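Local coordinates for protein alkaline phosphatase PHOX (Pseudomonas fluorescens, PDB 3ZWU) that hydrolyses phosphate monoesters as an alkaline phosphatase of the PhoX family, probably using an active site built from calcium ions and an oxo-bridged iron pair, at residues A[383-388]-A[401-406]; A[477-482]-A[492-497]. One frame throughout, in Å; residues are numbered along the deposited sequence. Where two conformers were deposited one is given.

Contacts 1 and 2 are the metal-bearing ends of two β hairpins, 386-391 with 398-402 and 478-483 with 489-493; the first closes before the second opens, with strands 428-434 and 443-451 between them. Their centres lie 10 Å apart. The two contacts touch through two probable hydrogen bonds, T401 OG1 to D479 O at 2.7 Å and T403 OG1 to P478 O at 2.9 Å, while W388 CE3 packs 3.2 Å from L481 O. Together they bring E387, D479 and D494 to one calcium ion (chain G). A second calcium (chain F) is bound by D479 and, at longer range, E387. Vanadate O2 binds both ions, tying the two contacts to a single ligand.

Contact 1 of 2, residues A[383-388]-A[401-406]; sequences MDRPEW and TLTNNA. With CA (calcium ion), chain G; CA (calcium ion), chain F; VO4 (vanadate ion), chain C; FEO (mu-oxo-diiron), chain I.
With CG anti to the carbonyl carbon (chi1 -67°) and a bend at chi3 (62°), the side chain of R385 runs alongside N404 and lays its guanidinium against T403, while E387, extended beyond CG, carries its carboxylate past T403 to the metals. Methyl CG2 of T403 sits over the centre of one guanidinium face, 3.5 Å from R385 CZ. At the edge, R385 NH1 donates to N404 OD1 at 3.1 Å, and a water bridges R385 NH1 and N404 ND2, which also bonds S477 OG. R385 NH2 lies 3.0 Å from O4 of the vanadate, in the guanidinium plane, and a salt bridge from NE to D292 further fixes the group. E387 OE1 and OE2 both bind the calcium of chain G. E387 OE2 lies 2.1 Å from iron FE2 and makes a longer bond, 2.9 Å, to the calcium of chain F. T403 OG1, also bonded to P478 O, accepts a hydrogen bond from a water on the chain G calcium.

Farther from the metals, N405 ND2, also bonded to Q413, donates to D384 OD1 at 2.9 Å from above the carboxylate; R408 forms a salt bridge with the same oxygen. M383 CE meets L402 CD1. Backbone bonds E387 N to T401 O and T403 N to R385 O flank the non-hydrogen-bonded pair P386-L402, and T401 N to W388 O follows. This antiparallel β hairpin supplies a bridging carboxylate to the PhoX calcium-iron active site.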
ATOM      1  N   MET A 383     -12.579   3.813 -11.051  1.00  8.72           N
ATOM      2  CA  MET A 383     -11.205   3.793 -11.551  1.00  7.72           C
ATOM      3  C   MET A 383     -10.615   2.412 -11.728  1.00 10.45           C
ATOM      4  O   MET A 383     -11.076   1.433 -11.136  1.00  9.73           O
ATOM      5  CB  MET A 383     -10.292   4.573 -10.591  1.00  9.07           C
ATOM      6  CG  MET A 383     -10.771   5.964 -10.268  1.00 10.59           C
ATOM      7  SD  MET A 383     -10.912   7.045 -11.711  1.00 12.16           S
ATOM      8  CE  MET A 383      -9.187   7.327 -12.062  1.00  9.41           C
ATOM      9  N   ASP A 384      -9.531   2.361 -12.517  1.00  8.57           N
ATOM     10  CA  ASP A 384      -8.805   1.126 -12.781  1.00  8.15           C
ATOM     11  C   ASP A 384      -7.835   0.794 -11.656  1.00 11.37           C
ATOM     12  O   ASP A 384      -6.620   0.909 -11.818  1.00 10.28           O
ATOM     13  CB  ASP A 384      -8.040   1.204 -14.113  1.00  9.39           C
ATOM     14  CG  ASP A 384      -8.885   1.207 -15.364  1.00 11.23           C
ATOM     15  OD1 ASP A 384     -10.108   0.991 -15.253  1.00 10.50           O
ATOM     16  OD2 ASP A 384      -8.307   1.365 -16.462  1.00 12.91           O
ATOM     17  N   ARG A 385      -8.372   0.350 -10.518  1.00  9.23           N
ATOM     18  CA  ARG A 385      -7.584  -0.084  -9.367  1.00  8.95           C
ATOM     19  C   ARG A 385      -6.533   0.922  -8.887  1.00 11.25           C
ATOM     20  O   ARG A 385      -5.330   0.728  -9.115  1.00 10.20           O
ATOM     21  CB  ARG A 385      -6.918  -1.418  -9.673  1.00  8.77           C
ATOM     22  CG  ARG A 385      -7.892  -2.564  -9.832  1.00 11.04           C
ATOM     23  CD  ARG A 385      -7.150  -3.873  -9.935  1.00 12.50           C
ATOM     24  NE  ARG A 385      -6.377  -4.134  -8.720  1.00 13.27           N
ATOM     25  CZ  ARG A 385      -5.397  -5.027  -8.607  1.00 26.30           C
ATOM     26  NH1 ARG A 385      -5.053  -5.785  -9.645  1.00 14.64           N
ATOM     27  NH2 ARG A 385      -4.751  -5.170  -7.456  1.00 19.16           N
ATOM     28  N   PRO A 386      -6.966   1.969  -8.185  1.00  8.65           N
ATOM     29  CA  PRO A 386      -6.020   2.917  -7.629  1.00  8.43           C
ATOM     30  C   PRO A 386      -5.138   2.228  -6.598  1.00 10.59           C
ATOM     31  O   PRO A 386      -5.661   1.590  -5.683  1.00 11.11           O
ATOM     32  CB  PRO A 386      -6.901   3.984  -6.967  1.00 10.03           C
ATOM     33  CG  PRO A 386      -8.222   3.841  -7.578  1.00 13.58           C
ATOM     34  CD  PRO A 386      -8.357   2.425  -8.028  1.00  9.56           C
ATOM     35  N   GLU A 387      -3.815   2.317  -6.762  1.00  8.09           N
ATOM     36  CA  GLU A 387      -2.902   1.773  -5.776  1.00  7.34           C
ATOM     37  C   GLU A 387      -2.172   2.951  -5.130  1.00  9.91           C
ATOM     38  O   GLU A 387      -2.859   3.785  -4.536  1.00 10.50           O
ATOM     39  CB  GLU A 387      -2.043   0.621  -6.334  1.00  8.25           C
ATOM     40  CG  GLU A 387      -2.865  -0.638  -6.563  1.00 10.98           C
ATOM     41  CD  GLU A 387      -2.096  -1.944  -6.595  1.00 16.04           C
ATOM     42  OE1 GLU A 387      -1.504  -2.247  -7.651  1.00 11.22           O
ATOM     43  OE2 GLU A 387      -2.077  -2.671  -5.574  1.00 11.07           O
ATOM     44  N   TRP A 388      -0.844   3.065  -5.203  1.00  7.20           N
ATOM     45  CA  TRP A 388      -0.154   4.104  -4.454  1.00  7.07           C
ATOM     46  C   TRP A 388      -0.295   5.477  -5.045  1.00  9.88           C
ATOM     47  O   TRP A 388      -0.323   5.632  -6.263  1.00 10.10           O
ATOM     48  CB  TRP A 388       1.336   3.812  -4.304  1.00  6.07           C
ATOM     49  CG  TRP A 388       1.689   2.604  -3.502  1.00  6.93           C
ATOM     50  CD1 TRP A 388       1.163   1.347  -3.626  1.00  9.44           C
ATOM     51  CD2 TRP A 388       2.843   2.472  -2.675  1.00  6.86           C
ATOM     52  NE1 TRP A 388       1.899   0.451  -2.891  1.00  8.65           N
ATOM     53  CE2 TRP A 388       2.944   1.113  -2.307  1.00  9.97           C
ATOM     54  CE3 TRP A 388       3.831   3.365  -2.244  1.00  8.05           C
ATOM     55  CZ2 TRP A 388       3.973   0.638  -1.503  1.00  9.15           C
ATOM     56  CZ3 TRP A 388       4.862   2.887  -1.461  1.00  9.24           C
ATOM     57  CH2 TRP A 388       4.919   1.541  -1.094  1.00  9.76           C
ATOM     58  N   THR A 401      -1.003   5.320  -9.224  1.00  8.24           N
ATOM     59  CA  THR A 401      -0.991   4.188 -10.143  1.00  7.30           C
ATOM     60  C   THR A 401      -2.409   3.643 -10.262  1.00 11.02           C
ATOM     61  O   THR A 401      -3.150   3.601  -9.278  1.00 10.19           O
ATOM     62  CB  THR A 401      -0.060   3.085  -9.674  1.00 10.39           C
ATOM     63  OG1 THR A 401      -0.372   2.772  -8.320  1.00 10.07           O
ATOM     64  CG2 THR A 401       1.381   3.472  -9.780  1.00  9.38           C
ATOM     65  N   LEU A 402      -2.788   3.277 -11.478  1.00  8.49           N
ATOM     66  CA  LEU A 402      -4.053   2.631 -11.801  1.00  8.00           C
ATOM     67  C   LEU A 402      -3.526   1.328 -12.378  1.00 11.53           C
ATOM     68  O   LEU A 402      -3.158   1.269 -13.548  1.00 10.73           O
ATOM     69  CB  LEU A 402      -4.832   3.473 -12.815  1.00  7.43           C
ATOM     70  CG  LEU A 402      -5.268   4.851 -12.325  1.00 10.55           C
ATOM     71  CD1 LEU A 402      -5.982   5.619 -13.424  1.00 10.37           C
ATOM     72  CD2 LEU A 402      -6.144   4.747 -11.093  1.00 11.51           C
ATOM     73  N   THR A 403      -3.325   0.333 -11.506  1.00  9.05           N
ATOM     74  CA  THR A 403      -2.565  -0.865 -11.850  1.00  8.74           C
ATOM     75  C   THR A 403      -3.026  -1.649 -13.050  1.00 11.96           C
ATOM     76  O   THR A 403      -2.190  -2.100 -13.825  1.00 10.92           O
ATOM     77  CB  THR A 403      -2.276  -1.712 -10.607  1.00 13.60           C
ATOM     78  OG1 THR A 403      -1.109  -2.495 -10.837  1.00 11.80           O
ATOM     79  CG2 THR A 403      -3.441  -2.592 -10.190  1.00 11.07           C
ATOM     80  N   ASN A 404      -4.335  -1.831 -13.196  1.00  9.84           N
ATOM     81  CA  ASN A 404      -4.957  -2.545 -14.314  1.00 10.05           C
ATOM     82  C   ASN A 404      -6.449  -2.649 -14.033  1.00 13.14           C
ATOM     83  O   ASN A 404      -6.899  -2.259 -12.953  1.00 11.42           O
ATOM     84  CB  ASN A 404      -4.346  -3.955 -14.527  1.00 11.00           C
ATOM     85  CG  ASN A 404      -4.252  -4.801 -13.283  1.00 18.13           C
ATOM     86  OD1 ASN A 404      -5.262  -5.102 -12.645  1.00 12.50           O
ATOM     87  ND2 ASN A 404      -3.046  -5.232 -12.915  1.00 13.39           N
ATOM     88  N   ASN A 405      -7.213  -3.149 -15.001  1.00 10.73           N
ATOM     89  CA  ASN A 405      -8.639  -3.385 -14.835  1.00 10.71           C
ATOM     90  C   ASN A 405      -9.131  -4.244 -15.983  1.00 14.41           C
ATOM     91  O   ASN A 405      -9.566  -3.718 -17.008  1.00 13.35           O
ATOM     92  CB  ASN A 405      -9.447  -2.093 -14.733  1.00 10.51           C
ATOM     93  CG  ASN A 405     -10.891  -2.327 -14.354  1.00 16.61           C
ATOM     94  OD1 ASN A 405     -11.359  -3.464 -14.240  1.00 11.62           O
ATOM     95  ND2 ASN A 405     -11.637  -1.255 -14.159  1.00 13.83           N
ATOM     96  N   ALA A 406      -9.096  -5.570 -15.790  1.00 12.91           N
ATOM     97  CA  ALA A 406      -9.556  -6.532 -16.792  1.00 12.72           C
ATOM     98  C   ALA A 406     -11.048  -6.379 -17.115  1.00 16.68           C
ATOM     99  O   ALA A 406     -11.477  -6.840 -18.170  1.00 16.05           O
ATOM    100  CB  ALA A 406      -9.285  -7.949 -16.312  1.00 13.58           C
TER
HETATM  101 CA    CA G1592      -1.014  -4.600  -6.879  0.94  9.97          CA
HETATM  102 CA    CA F1591       0.175  -3.027  -3.840  0.95  9.68          CA
HETATM  103  V   VO4 C 700      -2.123  -5.903  -3.976  0.66 14.64           V
HETATM  104  O1  VO4 C 700      -2.198  -7.506  -4.673  0.66 11.98           O
HETATM  105  O2  VO4 C 700      -0.591  -5.399  -4.689  0.66  8.18           O
HETATM  106  O3  VO4 C 700      -2.210  -6.356  -2.308  0.66  8.98           O
HETATM  107  O4  VO4 C 700      -3.500  -5.127  -4.693  0.66 12.35           O
HETATM  108 FE1  FEO I1594      -1.807  -4.605  -1.238  0.97  9.79          FE
HETATM  109 FE2  FEO I1594      -3.416  -3.018  -3.938  1.00 10.00          FE
HETATM  110  O   FEO I1594      -1.906  -3.769  -3.030  1.00  8.83           O
HETATM  111  O   HOH W   1      -2.516  -7.172 -10.611  1.00 26.37           O
HETATM  112  O   HOH W   2      -2.414  -6.551  -7.364  1.00 17.31           O
HETATM  113  O   HOH W   3       1.296  -2.117  -1.739  1.00 10.77           O
HETATM  114  O   HOH W   4      -0.743  -4.657  -9.213  1.00 10.38           O
HETATM  115  O   HOH W   5       2.492  -3.795  -3.918  1.00 13.00           O
HETATM  116  O   HOH W   6       0.318  -4.848  -1.827  1.00 11.11           O

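Contact 2 of 2, residues A[477-482]-A[492-497]; sequences SPDGLG and LTDGDS. With CA (calcium ion), chain G; CA (calcium ion), chain F; CA (calcium ion), chain H; VO4 (vanadate ion), chain C.
A classic β bulge, with D479 and G480 set against the single residue L492, interrupts the antiparallel hairpin of strands 478-483 and 489-493. Three backbone hydrogen bonds hold it. D479 N donates to L492 O at 2.8 Å, and the amide of L492 is returned to G480 O, which it meets from above the carbonyl plane. Beyond the non-hydrogen-bonded pair P478-T493, D494 N donates to S477 O in a straight bond, with an angle of 180° at the hydrogen.

Packing is close at the two glycines, G480 and G495. L492 lays CB and CD1 against the backbone of G480, CB coming 3.9 Å from its CA. At the other end S477 CB presses on G495 CA at 3.4 Å, a short carbon-carbon approach, while S477 OG is held by N404.

Metal binding is the third kind of interaction. In D479 and D494 alike, CG lies anti to the backbone N (chi1 176° and 169°), and the two carboxylates converge on the calcium of chain G through their OD2 atoms. D479 also chelates the chain F calcium with OD1 and OD2, whereas D494 OD2 extends to the chain H calcium, which E532 also binds. The shared cation probably offsets the repulsion between D479 OD2 and D494 OD2, only 3.3 Å apart.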
ATOM      1  N   SER A 477       1.507  -3.256 -14.772  1.00  9.74           N
ATOM      2  CA  SER A 477       0.914  -3.162 -13.452  1.00  8.78           C
ATOM      3  C   SER A 477       1.740  -2.361 -12.453  1.00 11.11           C
ATOM      4  O   SER A 477       2.126  -2.894 -11.401  1.00  9.90           O
ATOM      5  CB  SER A 477       0.590  -4.547 -12.917  1.00 10.48           C
ATOM      6  OG  SER A 477      -0.165  -5.307 -13.848  1.00 12.95           O
ATOM      7  N   PRO A 478       1.977  -1.066 -12.745  1.00  7.95           N
ATOM      8  CA  PRO A 478       2.665  -0.212 -11.778  1.00  7.44           C
ATOM      9  C   PRO A 478       1.791  -0.178 -10.523  1.00 11.22           C
ATOM     10  O   PRO A 478       0.562  -0.194 -10.624  1.00 10.50           O
ATOM     11  CB  PRO A 478       2.748   1.140 -12.478  1.00  9.15           C
ATOM     12  CG  PRO A 478       1.604   1.138 -13.421  1.00 12.77           C
ATOM     13  CD  PRO A 478       1.482  -0.277 -13.894  1.00  8.81           C
ATOM     14  N   ASP A 479       2.415  -0.231  -9.359  1.00  8.79           N
ATOM     15  CA  ASP A 479       1.699  -0.337  -8.095  1.00  8.22           C
ATOM     16  C   ASP A 479       2.319   0.648  -7.123  1.00 10.93           C
ATOM     17  O   ASP A 479       1.756   1.727  -6.928  1.00 10.64           O
ATOM     18  CB  ASP A 479       1.766  -1.810  -7.647  1.00  9.73           C
ATOM     19  CG  ASP A 479       1.166  -2.185  -6.306  1.00  9.15           C
ATOM     20  OD1 ASP A 479       1.045  -1.301  -5.437  1.00  9.39           O
ATOM     21  OD2 ASP A 479       0.794  -3.364  -6.136  1.00 10.35           O
ATOM     22  N   GLY A 480       3.505   0.343  -6.599  1.00  8.33           N
ATOM     23  CA  GLY A 480       4.181   1.242  -5.685  1.00  8.56           C
ATOM     24  C   GLY A 480       4.790   2.442  -6.385  1.00 10.92           C
ATOM     25  O   GLY A 480       5.149   2.362  -7.560  1.00  9.69           O
ATOM     26  N   LEU A 481       4.889   3.554  -5.655  1.00  8.68           N
ATOM     27  CA  LEU A 481       5.510   4.796  -6.094  1.00  8.23           C
ATOM     28  C   LEU A 481       6.264   5.407  -4.938  1.00 11.75           C
ATOM     29  O   LEU A 481       5.857   5.265  -3.782  1.00 10.80           O
ATOM     30  CB  LEU A 481       4.483   5.838  -6.548  1.00  7.91           C
ATOM     31  CG  LEU A 481       3.648   5.536  -7.769  1.00 10.73           C
ATOM     32  CD1 LEU A 481       2.659   6.667  -8.020  1.00 10.18           C
ATOM     33  CD2 LEU A 481       4.509   5.360  -9.009  1.00 11.93           C
ATOM     34  N   GLY A 482       7.303   6.167  -5.252  1.00  9.60           N
ATOM     35  CA  GLY A 482       8.045   6.877  -4.229  1.00  9.54           C
ATOM     36  C   GLY A 482       8.856   7.989  -4.843  1.00 12.37           C
ATOM     37  O   GLY A 482       9.484   7.780  -5.875  1.00 12.42           O
ATOM     38  N   LEU A 492       7.274   1.009  -8.890  1.00  8.03           N
ATOM     39  CA  LEU A 492       7.451  -0.385  -8.511  1.00  8.01           C
ATOM     40  C   LEU A 492       6.312  -1.192  -9.124  1.00 11.02           C
ATOM     41  O   LEU A 492       5.177  -0.711  -9.140  1.00 10.90           O
ATOM     42  CB  LEU A 492       7.419  -0.490  -6.988  1.00  7.84           C
ATOM     43  CG  LEU A 492       8.605   0.119  -6.217  1.00 11.28           C
ATOM     44  CD1 LEU A 492       8.637   1.643  -6.296  1.00 12.72           C
ATOM     45  CD2 LEU A 492       8.574  -0.317  -4.763  1.00 10.85           C
ATOM     46  N   THR A 493       6.593  -2.398  -9.650  1.00  8.66           N
ATOM     47  CA  THR A 493       5.553  -3.182 -10.314  1.00  8.54           C
ATOM     48  C   THR A 493       5.117  -4.435  -9.568  1.00 11.08           C
ATOM     49  O   THR A 493       5.903  -5.077  -8.864  1.00 11.09           O
ATOM     50  CB  THR A 493       5.938  -3.511 -11.763  1.00 12.15           C
ATOM     51  OG1 THR A 493       6.846  -4.618 -11.819  1.00 10.49           O
ATOM     52  CG2 THR A 493       6.513  -2.318 -12.502  1.00 12.42           C
ATOM     53  N   ASP A 494       3.837  -4.775  -9.750  1.00  8.95           N
ATOM     54  CA  ASP A 494       3.202  -5.967  -9.220  1.00  8.73           C
ATOM     55  C   ASP A 494       2.320  -6.492 -10.350  1.00 13.18           C
ATOM     56  O   ASP A 494       1.089  -6.406 -10.301  1.00 12.79           O
ATOM     57  CB  ASP A 494       2.371  -5.646  -7.973  1.00  9.73           C
ATOM     58  CG  ASP A 494       1.484  -6.795  -7.536  1.00 13.71           C
ATOM     59  OD1 ASP A 494       1.862  -7.965  -7.784  1.00 12.60           O
ATOM     60  OD2 ASP A 494       0.390  -6.529  -6.980  1.00 13.54           O
ATOM     61  N   GLY A 495       2.965  -6.968 -11.402  1.00 10.48           N
ATOM     62  CA  GLY A 495       2.268  -7.440 -12.579  1.00 10.80           C
ATOM     63  C   GLY A 495       2.470  -8.877 -12.906  1.00 15.04           C
ATOM     64  O   GLY A 495       2.974  -9.671 -12.108  1.00 15.18           O
ATOM     65  N   ASP A 496       2.052  -9.212 -14.119  1.00 11.91           N
ATOM     66  CA  ASP A 496       2.173 -10.549 -14.657  1.00 11.83           C
ATOM     67  C   ASP A 496       3.648 -10.738 -15.002  1.00 16.22           C
ATOM     68  O   ASP A 496       4.203  -9.939 -15.760  1.00 15.94           O
ATOM     69  CB  ASP A 496       1.278 -10.682 -15.891  1.00 13.16           C
ATOM     70  CG  ASP A 496       1.155 -12.097 -16.395  1.00 21.02           C
ATOM     71  OD1 ASP A 496       2.196 -12.718 -16.661  1.00 23.87           O
ATOM     72  OD2 ASP A 496       0.013 -12.570 -16.555  1.00 22.46           O
ATOM     73  N   SER A 497       4.279 -11.780 -14.416  1.00 13.00           N
ATOM     74  CA  SER A 497       5.694 -12.089 -14.612  0.50 12.72           C
ATOM     75  C   SER A 497       5.883 -13.291 -15.546  1.00 16.75           C
ATOM     76  O   SER A 497       6.946 -13.917 -15.536  1.00 16.92           O
ATOM     77  CB  SER A 497       6.357 -12.351 -13.262  0.50 15.84           C
ATOM     78  OG  SER A 497       6.279 -11.200 -12.439  0.50 23.22           O
TER
HETATM   79 CA    CA G1592      -1.014  -4.600  -6.879  0.94  9.97          CA
HETATM   80 CA    CA F1591       0.175  -3.027  -3.840  0.95  9.68          CA
HETATM   81 CA    CA H1593       0.173  -7.771  -4.848  0.65 10.63          CA
HETATM   82  V   VO4 C 700      -2.123  -5.903  -3.976  0.66 14.64           V
HETATM   83  O1  VO4 C 700      -2.198  -7.506  -4.673  0.66 11.98           O
HETATM   84  O2  VO4 C 700      -0.591  -5.399  -4.689  0.66  8.18           O
HETATM   85  O3  VO4 C 700      -2.210  -6.356  -2.308  0.66  8.98           O
HETATM   86  O4  VO4 C 700      -3.500  -5.127  -4.693  0.66 12.35           O
HETATM   87  O   HOH W   4      -0.743  -4.657  -9.213  1.00 10.38           O
HETATM   88  O   HOH W   3       1.296  -2.117  -1.739  1.00 10.77           O
HETATM   89  O   HOH W   5       2.492  -3.795  -3.918  1.00 13.00           O
HETATM   90  O   HOH W   6       0.318  -4.848  -1.827  1.00 11.11           O
HETATM   91  O   HOH W   2      -2.414  -6.551  -7.364  1.00 17.31           O